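Local coordinates for protein exonuclease mut-7 homolog (Aedes aegypti, PDB 7JW2) that probably trims the 3' ends of Argonaute-bound microRNAs as a magnesium-dependent 3'-5' exoribonuclease, and is represented here by its exonuclease domain, at residues Leu28-Glu39 and Ser51-Tyr62; Phe138-Ser146 and Asn153-Lys161. All blocks are in the same frame, centred on the assembly; numbering follows the deposited sequence.

Contact 1: Leu28-Glu39 and Ser51-Tyr62; sequences LCRQSMIAFASE and SLIQLATWDDVY. Unlike the reference sequence in segment 28-39: Ala37 (reference Asp).
Gln54 NE2 donates a hydrogen bond to Glu39 OE1 (3.0 Å), meeting that oxygen on its anti side with the methyl of Ala37 beside NE2. Both side chains bend at chi2 to bring the groups together, their planes 33° apart and the bond tilted from the amide plane; NE2 also bonds Ala185 O of helix 179-205. Ala37, where the reference sequence has aspartate, pairs with Gln54 in an antiparallel hairpin, Gln54 N to Ala37 O measuring 2.8 Å. Ala35 with Ala56 and Glu39 with Leu52 pair likewise. At Glu39 the register slips into a classic beta bulge, Glu39 O accepting from both Leu52 N and Ser51 N (2.8 Å for the latter).

Across the other face, Phe36 CB touches Leu55 CD2 at 3.5 Å, and Leu28 CD1 meets Leu55 CD1 at 3.5 Å, the two leucines crossing at about a right angle. Thr57 suits the open end of the hairpin, away from its connecting loop: its methyl CG2 packs on Leu28 CD2 (3.6 Å) and on Ile34, while chi1 of 78° turns OG1 to accept from Asp59 N (an ST turn) and from Asp60 N (an ST motif). The face of Leu55 is mainly hydrocarbon, under helix 73-84; the other, against helix 179-205, mixes apolar residues with the Gln54-Glu39 pair, where related DEDD exonucleases carry their Asp-X-Glu motif, and two acceptors on NE2 hold that pair's orientation.

Contact 2: Phe138-Ser146 and Asn153-Lys161; sequences FRFPYHEES and NLVRLCLGK
Glu144 OE1 receives the shortest bond between the two segments, from Arg156 NE at 2.8 Å, while Arg156 NH2 donates to Glu144 OE2 at 3.0 Å. The salt bridge is side-on: both oxygens lie close to the guanidinium plane, but NE meets OE1 on the syn side well out of the carboxylate plane, and NH2 comes to OE2 from above it, as the 37° turn between the planes requires. Glu144 runs extended beyond CG, and Arg156 bends at chi3 (67°) to bring NE and NH2 round to it. On its remaining nitrogen, NH1, Arg156 bonds Asn153 OD1, one helical turn earlier, which holds the guanidinium from the side away from Glu144.

The loop backbone is tied down as well, Tyr142 N donating to Leu157 O in the last turn of the helix at 3.0 Å. Beyond it the Tyr142 ring lies flat over Gly160, whose CA sits 3.5 Å from the ring centroid in a CH-pi contact; with no side chain on that carbon, the ring can come this close. Glycine also suits the positive phi with which the chain leaves the helix.

Nearer the core, Phe140 presents a face to Leu157 CB, 4.1 Å from the ring centroid, and Phe138 CE1 stands over the opposite face. Cys158 SG comes obliquely to Phe140 CE2 at 3.7 Å, and Leu154 CD1 touches the same carbon; Trp129 of helix 125-132 meets the Phe140 ring nearly perpendicularly. His143 turns away from the helix, yet its ND1 accepts from Phe140 N in the ring plane and so braces the bend of the loop. Together these contacts make an irregular connection folded back along the helix it leads into, 151-159, and across that helix's C-terminal end, where glycine ends the helical geometry beneath an aromatic ring.

Contact 1 belongs to the core and contact 2 to the periphery of the same exonuclease domain; their centres are 24 Å apart and their nearest atoms about 8 Å. In 28-39 and 51-62 neighbouring strands of the central sheet are joined by regular backbone bonding, with Gln54 and Glu39 buried and water-linked polar groups at the open end. The pair 138-146 and 153-161 has a single backbone bond between loop and helix, and relies instead on aromatic rings and a salt bridge at the surface. Helix 179-205 is common ground: Ala185 and Leu192 meet contact 1, whereas Glu194 and Ile195, further along, meet the helix of contact 2.

Contact 1: Leu28-Glu39 and Ser51-Tyr62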
loop_
_atom_site.group_PDB
_atom_site.type_symbol
_atom_site.label_atom_id
_atom_site.label_comp_id
_atom_site.label_asym_id
_atom_site.label_seq_id
_atom_site.Cartn_x
_atom_site.Cartn_y
_atom_site.Cartn_z
ATOM N N LEU A 28 6.085 5.985 -2.409
ATOM C CA LEU A 28 5.753 7.397 -2.575
ATOM C C LEU A 28 5.374 8.071 -1.267
ATOM O O LEU A 28 5.619 9.278 -1.108
ATOM C CB LEU A 28 4.614 7.569 -3.576
ATOM C CG LEU A 28 4.949 7.118 -4.986
ATOM C CD1 LEU A 28 3.776 7.419 -5.908
ATOM C CD2 LEU A 28 6.206 7.797 -5.512
ATOM N N CYS A 29 4.764 7.339 -0.330
ATOM C CA CYS A 29 4.331 7.988 0.901
ATOM C C CYS A 29 5.497 8.473 1.754
ATOM O O CYS A 29 5.262 9.248 2.684
ATOM C CB CYS A 29 3.429 7.060 1.712
ATOM S SG CYS A 29 4.281 5.752 2.586
ATOM N N ARG A 30 6.735 8.070 1.464
ATOM C CA ARG A 30 7.883 8.598 2.201
ATOM C C ARG A 30 8.719 9.587 1.408
ATOM O O ARG A 30 9.726 10.078 1.924
ATOM C CB ARG A 30 8.786 7.464 2.676
ATOM C CG ARG A 30 8.067 6.488 3.564
ATOM C CD ARG A 30 7.500 7.126 4.841
ATOM N NE ARG A 30 8.470 7.887 5.627
ATOM C CZ ARG A 30 9.249 7.360 6.567
ATOM N NH1 ARG A 30 9.181 6.062 6.836
ATOM N NH2 ARG A 30 10.093 8.125 7.244
ATOM N N GLN A 31 8.341 9.899 0.183
ATOM C CA GLN A 31 9.113 10.844 -0.596
ATOM C C GLN A 31 8.775 12.275 -0.208
ATOM O O GLN A 31 7.682 12.576 0.278
ATOM C CB GLN A 31 8.824 10.660 -2.086
ATOM C CG GLN A 31 9.191 9.293 -2.632
ATOM C CD GLN A 31 10.660 9.167 -2.954
ATOM O OE1 GLN A 31 11.373 10.173 -3.077
ATOM N NE2 GLN A 31 11.129 7.933 -3.096
ATOM N N SER A 32 9.735 13.170 -0.454
ATOM C CA SER A 32 9.534 14.594 -0.229
ATOM C C SER A 32 9.307 15.380 -1.508
ATOM O O SER A 32 8.871 16.536 -1.432
ATOM C CB SER A 32 10.732 15.205 0.508
ATOM O OG SER A 32 10.773 14.689 1.818
ATOM N N MET A 33 9.553 14.777 -2.671
ATOM C CA MET A 33 9.332 15.449 -3.945
ATOM C C MET A 33 8.938 14.410 -4.986
ATOM O O MET A 33 9.642 13.406 -5.150
ATOM C CB MET A 33 10.576 16.220 -4.401
ATOM C CG MET A 33 10.354 16.962 -5.706
ATOM S SD MET A 33 11.630 18.148 -6.171
ATOM C CE MET A 33 13.047 17.099 -6.088
ATOM N N ILE A 34 7.824 14.668 -5.687
ATOM C CA ILE A 34 7.268 13.786 -6.711
ATOM C C ILE A 34 6.849 14.665 -7.880
ATOM O O ILE A 34 6.383 15.789 -7.693
ATOM C CB ILE A 34 6.038 12.988 -6.208
ATOM C CG1 ILE A 34 6.377 12.248 -4.928
ATOM C CG2 ILE A 34 5.513 11.994 -7.271
ATOM C CD1 ILE A 34 7.209 11.089 -5.152
ATOM N N ALA A 35 6.990 14.149 -9.091
ATOM C CA ALA A 35 6.450 14.823 -10.259
ATOM C C ALA A 35 5.299 13.999 -10.813
ATOM O O ALA A 35 5.296 12.775 -10.693
ATOM C CB ALA A 35 7.532 15.026 -11.323
ATOM N N PHE A 36 4.309 14.665 -11.399
ATOM C CA PHE A 36 3.196 13.907 -11.967
ATOM C C PHE A 36 2.778 14.461 -13.318
ATOM O O PHE A 36 2.957 15.647 -13.633
ATOM C CB PHE A 36 1.982 13.821 -11.012
ATOM C CG PHE A 36 1.209 15.099 -10.834
ATOM C CD1 PHE A 36 0.149 15.431 -11.663
ATOM C CD2 PHE A 36 1.499 15.930 -9.770
ATOM C CE1 PHE A 36 -0.572 16.610 -11.461
ATOM C CE2 PHE A 36 0.783 17.098 -9.547
ATOM C CZ PHE A 36 -0.255 17.441 -10.391
ATOM N N ALA A 37 2.208 13.555 -14.110
ATOM C CA ALA A 37 1.646 13.817 -15.427
ATOM C C ALA A 37 0.611 12.735 -15.700
ATOM O O ALA A 37 0.460 11.788 -14.919
ATOM C CB ALA A 37 2.734 13.836 -16.506
ATOM N N SER A 38 -0.114 12.881 -16.814
ATOM C CA SER A 38 -1.148 11.910 -17.142
ATOM C C SER A 38 -1.351 11.865 -18.645
ATOM O O SER A 38 -1.009 12.808 -19.368
ATOM C CB SER A 38 -2.464 12.225 -16.423
ATOM O OG SER A 38 -3.012 13.458 -16.835
ATOM N N GLU A 39 -1.905 10.740 -19.101
ATOM C CA GLU A 39 -2.273 10.557 -20.496
ATOM C C GLU A 39 -3.738 10.157 -20.574
ATOM O O GLU A 39 -4.223 9.353 -19.771
ATOM C CB GLU A 39 -1.405 9.491 -21.202
ATOM C CG GLU A 39 0.112 9.648 -21.047
ATOM C CD GLU A 39 0.625 11.009 -21.462
ATOM O OE1 GLU A 39 1.640 11.460 -20.878
ATOM O OE2 GLU A 39 0.026 11.641 -22.370
ATOM N N SER A 51 -6.114 7.294 -19.286
ATOM C CA SER A 51 -5.380 6.083 -19.633
ATOM C C SER A 51 -4.271 5.778 -18.630
ATOM O O SER A 51 -4.221 4.671 -18.083
ATOM C CB SER A 51 -4.802 6.206 -21.055
ATOM O OG SER A 51 -3.917 5.135 -21.335
ATOM N N LEU A 52 -3.392 6.752 -18.375
ATOM C CA LEU A 52 -2.245 6.598 -17.489
ATOM C C LEU A 52 -2.161 7.790 -16.555
ATOM O O LEU A 52 -2.517 8.905 -16.935
ATOM C CB LEU A 52 -0.915 6.523 -18.264
ATOM C CG LEU A 52 -0.678 5.355 -19.220
ATOM C CD1 LEU A 52 0.671 5.542 -19.901
ATOM C CD2 LEU A 52 -0.718 4.028 -18.484
ATOM N N ILE A 53 -1.688 7.539 -15.331
ATOM C CA ILE A 53 -1.170 8.580 -14.442
ATOM C C ILE A 53 0.265 8.214 -14.094
ATOM O O ILE A 53 0.536 7.080 -13.677
ATOM C CB ILE A 53 -2.032 8.731 -13.179
ATOM C CG1 ILE A 53 -3.424 9.240 -13.564
ATOM C CG2 ILE A 53 -1.365 9.718 -12.211
ATOM C CD1 ILE A 53 -4.416 9.135 -12.434
ATOM N N GLN A 54 1.189 9.152 -14.293
ATOM C CA GLN A 54 2.612 8.887 -14.107
ATOM C C GLN A 54 3.134 9.669 -12.904
ATOM O O GLN A 54 2.917 10.881 -12.812
ATOM C CB GLN A 54 3.437 9.238 -15.353
ATOM C CG GLN A 54 2.981 8.607 -16.678
ATOM C CD GLN A 54 2.082 9.528 -17.485
ATOM O OE1 GLN A 54 0.859 9.380 -17.462
ATOM N NE2 GLN A 54 2.683 10.468 -18.213
ATOM N N LEU A 55 3.811 8.965 -12.000
ATOM C CA LEU A 55 4.379 9.553 -10.788
ATOM C C LEU A 55 5.862 9.231 -10.740
ATOM O O LEU A 55 6.237 8.054 -10.706
ATOM C CB LEU A 55 3.677 9.018 -9.537
ATOM C CG LEU A 55 2.150 9.091 -9.591
ATOM C CD1 LEU A 55 1.487 8.410 -8.397
ATOM C CD2 LEU A 55 1.674 10.531 -9.721
ATOM N N ALA A 56 6.698 10.270 -10.702
ATOM C CA ALA A 56 8.147 10.115 -10.777
ATOM C C ALA A 56 8.831 10.607 -9.507
ATOM O O ALA A 56 8.502 11.675 -8.991
ATOM C CB ALA A 56 8.714 10.887 -11.974
ATOM N N THR A 57 9.806 9.838 -9.048
ATOM C CA THR A 57 10.787 10.280 -8.058
ATOM C C THR A 57 12.144 10.338 -8.742
ATOM O O THR A 57 12.291 9.952 -9.901
ATOM C CB THR A 57 10.846 9.324 -6.866
ATOM O OG1 THR A 57 11.597 8.163 -7.236
ATOM C CG2 THR A 57 9.461 8.882 -6.443
ATOM N N TRP A 58 13.164 10.802 -8.012
ATOM C CA TRP A 58 14.489 10.818 -8.615
ATOM C C TRP A 58 14.995 9.422 -8.948
ATOM O O TRP A 58 15.926 9.286 -9.753
ATOM C CB TRP A 58 15.488 11.509 -7.687
ATOM C CG TRP A 58 15.413 12.990 -7.733
ATOM C CD1 TRP A 58 15.041 13.817 -6.723
ATOM C CD2 TRP A 58 15.709 13.829 -8.854
ATOM N NE1 TRP A 58 15.105 15.124 -7.135
ATOM C CE2 TRP A 58 15.498 15.160 -8.445
ATOM C CE3 TRP A 58 16.135 13.584 -10.162
ATOM C CZ2 TRP A 58 15.695 16.239 -9.291
ATOM C CZ3 TRP A 58 16.341 14.661 -11.001
ATOM C CH2 TRP A 58 16.117 15.971 -10.562
ATOM N N ASP A 59 14.400 8.378 -8.358
ATOM C CA ASP A 59 14.911 7.021 -8.487
ATOM C C ASP A 59 14.006 6.071 -9.253
ATOM O O ASP A 59 14.483 5.022 -9.687
ATOM C CB ASP A 59 15.170 6.418 -7.098
ATOM C CG ASP A 59 16.219 7.177 -6.329
ATOM O OD1 ASP A 59 17.286 7.436 -6.910
ATOM O OD2 ASP A 59 15.977 7.509 -5.150
ATOM N N ASP A 60 12.721 6.393 -9.407
ATOM C CA ASP A 60 11.757 5.472 -9.995
ATOM C C ASP A 60 10.660 6.267 -10.683
ATOM O O ASP A 60 10.302 7.363 -10.247
ATOM C CB ASP A 60 11.105 4.549 -8.942
ATOM C CG ASP A 60 12.096 3.597 -8.284
ATOM O OD1 ASP A 60 12.692 3.964 -7.243
ATOM O OD2 ASP A 60 12.259 2.474 -8.805
ATOM N N VAL A 61 10.087 5.685 -11.733
ATOM C CA VAL A 61 8.881 6.226 -12.342
ATOM C C VAL A 61 7.811 5.149 -12.322
ATOM O O VAL A 61 8.069 4.006 -12.720
ATOM C CB VAL A 61 9.122 6.718 -13.779
ATOM C CG1 VAL A 61 7.845 7.328 -14.322
ATOM C CG2 VAL A 61 10.248 7.745 -13.802
ATOM N N TYR A 62 6.627 5.510 -11.835
ATOM C CA TYR A 62 5.473 4.624 -11.799
ATOM C C TYR A 62 4.428 5.104 -12.791
ATOM O O TYR A 62 4.116 6.294 -12.854
ATOM C CB TYR A 62 4.874 4.591 -10.393
ATOM C CG TYR A 62 5.840 4.128 -9.333
ATOM C CD1 TYR A 62 6.612 5.040 -8.617
ATOM C CD2 TYR A 62 5.989 2.782 -9.041
ATOM C CE1 TYR A 62 7.492 4.615 -7.639
ATOM C CE2 TYR A 62 6.872 2.356 -8.070
ATOM C CZ TYR A 62 7.622 3.278 -7.380
ATOM O OH TYR A 62 8.504 2.857 -6.409
HETATM O O HOH W 1 12.149 12.087 -5.423
HETATM O O HOH W 2 13.752 9.423 -4.466
HETATM O O HOH W 3 13.599 5.961 -3.693
#

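Contact 2: Phe138-Ser146 and Asn153-Lys161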
loop_
_atom_site.group_PDB
_atom_site.type_symbol
_atom_site.label_atom_id
_atom_site.label_comp_id
_atom_site.label_asym_id
_atom_site.label_seq_id
_atom_site.Cartn_x
_atom_site.Cartn_y
_atom_site.Cartn_z
ATOM N N PHE A 138 18.578 36.320 -14.471
ATOM C CA PHE A 138 18.328 34.891 -14.611
ATOM C C PHE A 138 18.555 34.434 -16.045
ATOM O O PHE A 138 17.983 34.993 -16.987
ATOM C CB PHE A 138 16.901 34.559 -14.177
ATOM C CG PHE A 138 16.587 33.084 -14.197
ATOM C CD1 PHE A 138 16.239 32.442 -15.380
ATOM C CD2 PHE A 138 16.634 32.341 -13.027
ATOM C CE1 PHE A 138 15.961 31.097 -15.391
ATOM C CE2 PHE A 138 16.344 30.986 -13.035
ATOM C CZ PHE A 138 16.010 30.365 -14.213
ATOM N N ARG A 139 19.369 33.392 -16.206
ATOM C CA ARG A 139 19.624 32.790 -17.509
ATOM C C ARG A 139 19.431 31.282 -17.421
ATOM O O ARG A 139 20.062 30.619 -16.596
ATOM C CB ARG A 139 21.046 33.090 -18.002
ATOM C CG ARG A 139 21.276 34.498 -18.530
ATOM C CD ARG A 139 20.141 34.992 -19.425
ATOM N NE ARG A 139 20.431 36.317 -19.972
ATOM C CZ ARG A 139 20.483 37.433 -19.250
ATOM N NH1 ARG A 139 20.256 37.399 -17.943
ATOM N NH2 ARG A 139 20.760 38.592 -19.835
ATOM N N PHE A 140 18.580 30.735 -18.286
ATOM C CA PHE A 140 18.530 29.293 -18.448
ATOM C C PHE A 140 19.870 28.795 -18.995
ATOM O O PHE A 140 20.571 29.530 -19.702
ATOM C CB PHE A 140 17.387 28.904 -19.386
ATOM C CG PHE A 140 16.027 29.004 -18.752
ATOM C CD1 PHE A 140 15.208 30.097 -18.989
ATOM C CD2 PHE A 140 15.568 27.994 -17.916
ATOM C CE1 PHE A 140 13.960 30.192 -18.401
ATOM C CE2 PHE A 140 14.314 28.078 -17.329
ATOM C CZ PHE A 140 13.512 29.174 -17.567
ATOM N N PRO A 141 20.269 27.563 -18.663
ATOM C CA PRO A 141 21.577 27.066 -19.129
ATOM C C PRO A 141 21.659 26.903 -20.631
ATOM O O PRO A 141 22.764 26.881 -21.188
ATOM C CB PRO A 141 21.724 25.713 -18.424
ATOM C CG PRO A 141 20.344 25.347 -17.939
ATOM C CD PRO A 141 19.576 26.612 -17.771
ATOM N N TYR A 142 20.527 26.750 -21.301
ATOM C CA TYR A 142 20.499 26.706 -22.754
ATOM C C TYR A 142 19.522 27.779 -23.181
ATOM O O TYR A 142 18.523 27.502 -23.848
ATOM C CB TYR A 142 20.119 25.308 -23.242
ATOM C CG TYR A 142 21.041 24.270 -22.662
ATOM C CD1 TYR A 142 22.231 23.935 -23.296
ATOM C CD2 TYR A 142 20.752 23.664 -21.442
ATOM C CE1 TYR A 142 23.095 23.007 -22.751
ATOM C CE2 TYR A 142 21.597 22.733 -20.894
ATOM C CZ TYR A 142 22.775 22.408 -21.541
ATOM O OH TYR A 142 23.623 21.473 -20.983
ATOM N N HIS A 143 19.815 29.008 -22.761
ATOM C CA HIS A 143 18.860 30.099 -22.853
ATOM C C HIS A 143 18.519 30.404 -24.300
ATOM O O HIS A 143 19.364 30.309 -25.194
ATOM C CB HIS A 143 19.413 31.356 -22.174
ATOM C CG HIS A 143 18.350 32.289 -21.680
ATOM N ND1 HIS A 143 17.871 32.251 -20.390
ATOM C CD2 HIS A 143 17.666 33.278 -22.303
ATOM C CE1 HIS A 143 16.937 33.172 -20.236
ATOM N NE2 HIS A 143 16.797 33.812 -21.382
ATOM N N GLU A 144 17.253 30.741 -24.520
ATOM C CA GLU A 144 16.759 31.230 -25.793
ATOM C C GLU A 144 15.779 32.351 -25.496
ATOM O O GLU A 144 15.239 32.452 -24.392
ATOM C CB GLU A 144 16.094 30.118 -26.617
ATOM C CG GLU A 144 16.975 28.898 -26.847
ATOM C CD GLU A 144 16.313 27.859 -27.723
ATOM O OE1 GLU A 144 16.855 26.737 -27.834
ATOM O OE2 GLU A 144 15.249 28.166 -28.300
ATOM N N GLU A 145 15.560 33.204 -26.489
ATOM C CA GLU A 145 14.714 34.378 -26.325
ATOM C C GLU A 145 13.284 34.075 -26.755
ATOM O O GLU A 145 13.059 33.530 -27.841
ATOM C CB GLU A 145 15.262 35.549 -27.139
ATOM C CG GLU A 145 16.000 36.595 -26.321
ATOM C CD GLU A 145 15.988 37.957 -26.989
ATOM O OE1 GLU A 145 15.270 38.856 -26.501
ATOM O OE2 GLU A 145 16.686 38.124 -28.013
ATOM N N SER A 146 12.333 34.414 -25.884
ATOM C CA SER A 146 10.908 34.468 -26.206
ATOM C C SER A 146 10.418 33.211 -26.929
ATOM O O SER A 146 9.876 33.262 -28.033
ATOM C CB SER A 146 10.594 35.724 -27.023
ATOM O OG SER A 146 10.911 36.892 -26.288
ATOM N N ASN A 153 9.544 23.419 -24.827
ATOM C CA ASN A 153 10.513 24.511 -24.840
ATOM C C ASN A 153 11.223 24.642 -23.495
ATOM O O ASN A 153 12.412 24.976 -23.448
ATOM C CB ASN A 153 9.824 25.816 -25.225
ATOM C CG ASN A 153 9.467 25.860 -26.699
ATOM O OD1 ASN A 153 9.969 25.057 -27.486
ATOM N ND2 ASN A 153 8.599 26.788 -27.076
ATOM N N LEU A 154 10.515 24.384 -22.391
ATOM C CA LEU A 154 11.165 24.427 -21.084
ATOM C C LEU A 154 12.221 23.335 -20.956
ATOM O O LEU A 154 13.268 23.540 -20.330
ATOM C CB LEU A 154 10.117 24.298 -19.977
ATOM C CG LEU A 154 10.621 24.582 -18.568
ATOM C CD1 LEU A 154 11.424 25.894 -18.527
ATOM C CD2 LEU A 154 9.436 24.616 -17.604
ATOM N N VAL A 155 11.959 22.156 -21.524
ATOM C CA VAL A 155 12.961 21.095 -21.538
ATOM C C VAL A 155 14.212 21.546 -22.285
ATOM O O VAL A 155 15.339 21.318 -21.831
ATOM C CB VAL A 155 12.369 19.810 -22.145
ATOM C CG1 VAL A 155 13.466 18.833 -22.480
ATOM C CG2 VAL A 155 11.397 19.172 -21.153
ATOM N N ARG A 156 14.040 22.181 -23.446
ATOM C CA ARG A 156 15.207 22.651 -24.189
ATOM C C ARG A 156 15.985 23.697 -23.400
ATOM O O ARG A 156 17.216 23.637 -23.327
ATOM C CB ARG A 156 14.788 23.216 -25.541
ATOM C CG ARG A 156 15.950 23.330 -26.527
ATOM C CD ARG A 156 15.432 23.567 -27.927
ATOM N NE ARG A 156 14.789 24.871 -28.030
ATOM C CZ ARG A 156 13.473 25.055 -28.116
ATOM N NH1 ARG A 156 12.654 24.014 -28.104
ATOM N NH2 ARG A 156 12.977 26.282 -28.207
ATOM N N LEU A 157 15.278 24.660 -22.797
ATOM C CA LEU A 157 15.939 25.717 -22.034
ATOM C C LEU A 157 16.723 25.159 -20.854
ATOM O O LEU A 157 17.799 25.666 -20.520
ATOM C CB LEU A 157 14.909 26.726 -21.533
ATOM C CG LEU A 157 14.263 27.635 -22.572
ATOM C CD1 LEU A 157 12.968 28.195 -22.036
ATOM C CD2 LEU A 157 15.211 28.757 -22.921
ATOM N N CYS A 158 16.196 24.129 -20.194
ATOM C CA CYS A 158 16.831 23.639 -18.978
ATOM C C CYS A 158 17.821 22.516 -19.230
ATOM O O CYS A 158 18.826 22.422 -18.523
ATOM C CB CYS A 158 15.771 23.147 -17.982
ATOM S SG CYS A 158 14.712 24.428 -17.335
ATOM N N LEU A 159 17.561 21.649 -20.206
ATOM C CA LEU A 159 18.379 20.467 -20.401
ATOM C C LEU A 159 19.119 20.422 -21.729
ATOM O O LEU A 159 19.945 19.522 -21.918
ATOM C CB LEU A 159 17.512 19.209 -20.271
ATOM C CG LEU A 159 16.546 19.186 -19.086
ATOM C CD1 LEU A 159 15.709 17.935 -19.199
ATOM C CD2 LEU A 159 17.279 19.247 -17.749
ATOM N N GLY A 160 18.857 21.350 -22.645
ATOM C CA GLY A 160 19.640 21.429 -23.865
ATOM C C GLY A 160 19.375 20.331 -24.863
ATOM O O GLY A 160 20.193 20.110 -25.763
ATOM N N LYS A 161 18.251 19.632 -24.734
ATOM C CA LYS A 161 17.869 18.602 -25.682
ATOM C C LYS A 161 16.419 18.798 -26.101
ATOM O O LYS A 161 15.630 19.464 -25.424
ATOM C CB LYS A 161 18.076 17.202 -25.094
ATOM C CG LYS A 161 19.540 16.880 -24.843
ATOM C CD LYS A 161 19.702 15.591 -24.070
ATOM C CE LYS A 161 21.170 15.243 -23.907
ATOM N NZ LYS A 161 21.369 13.782 -23.720
#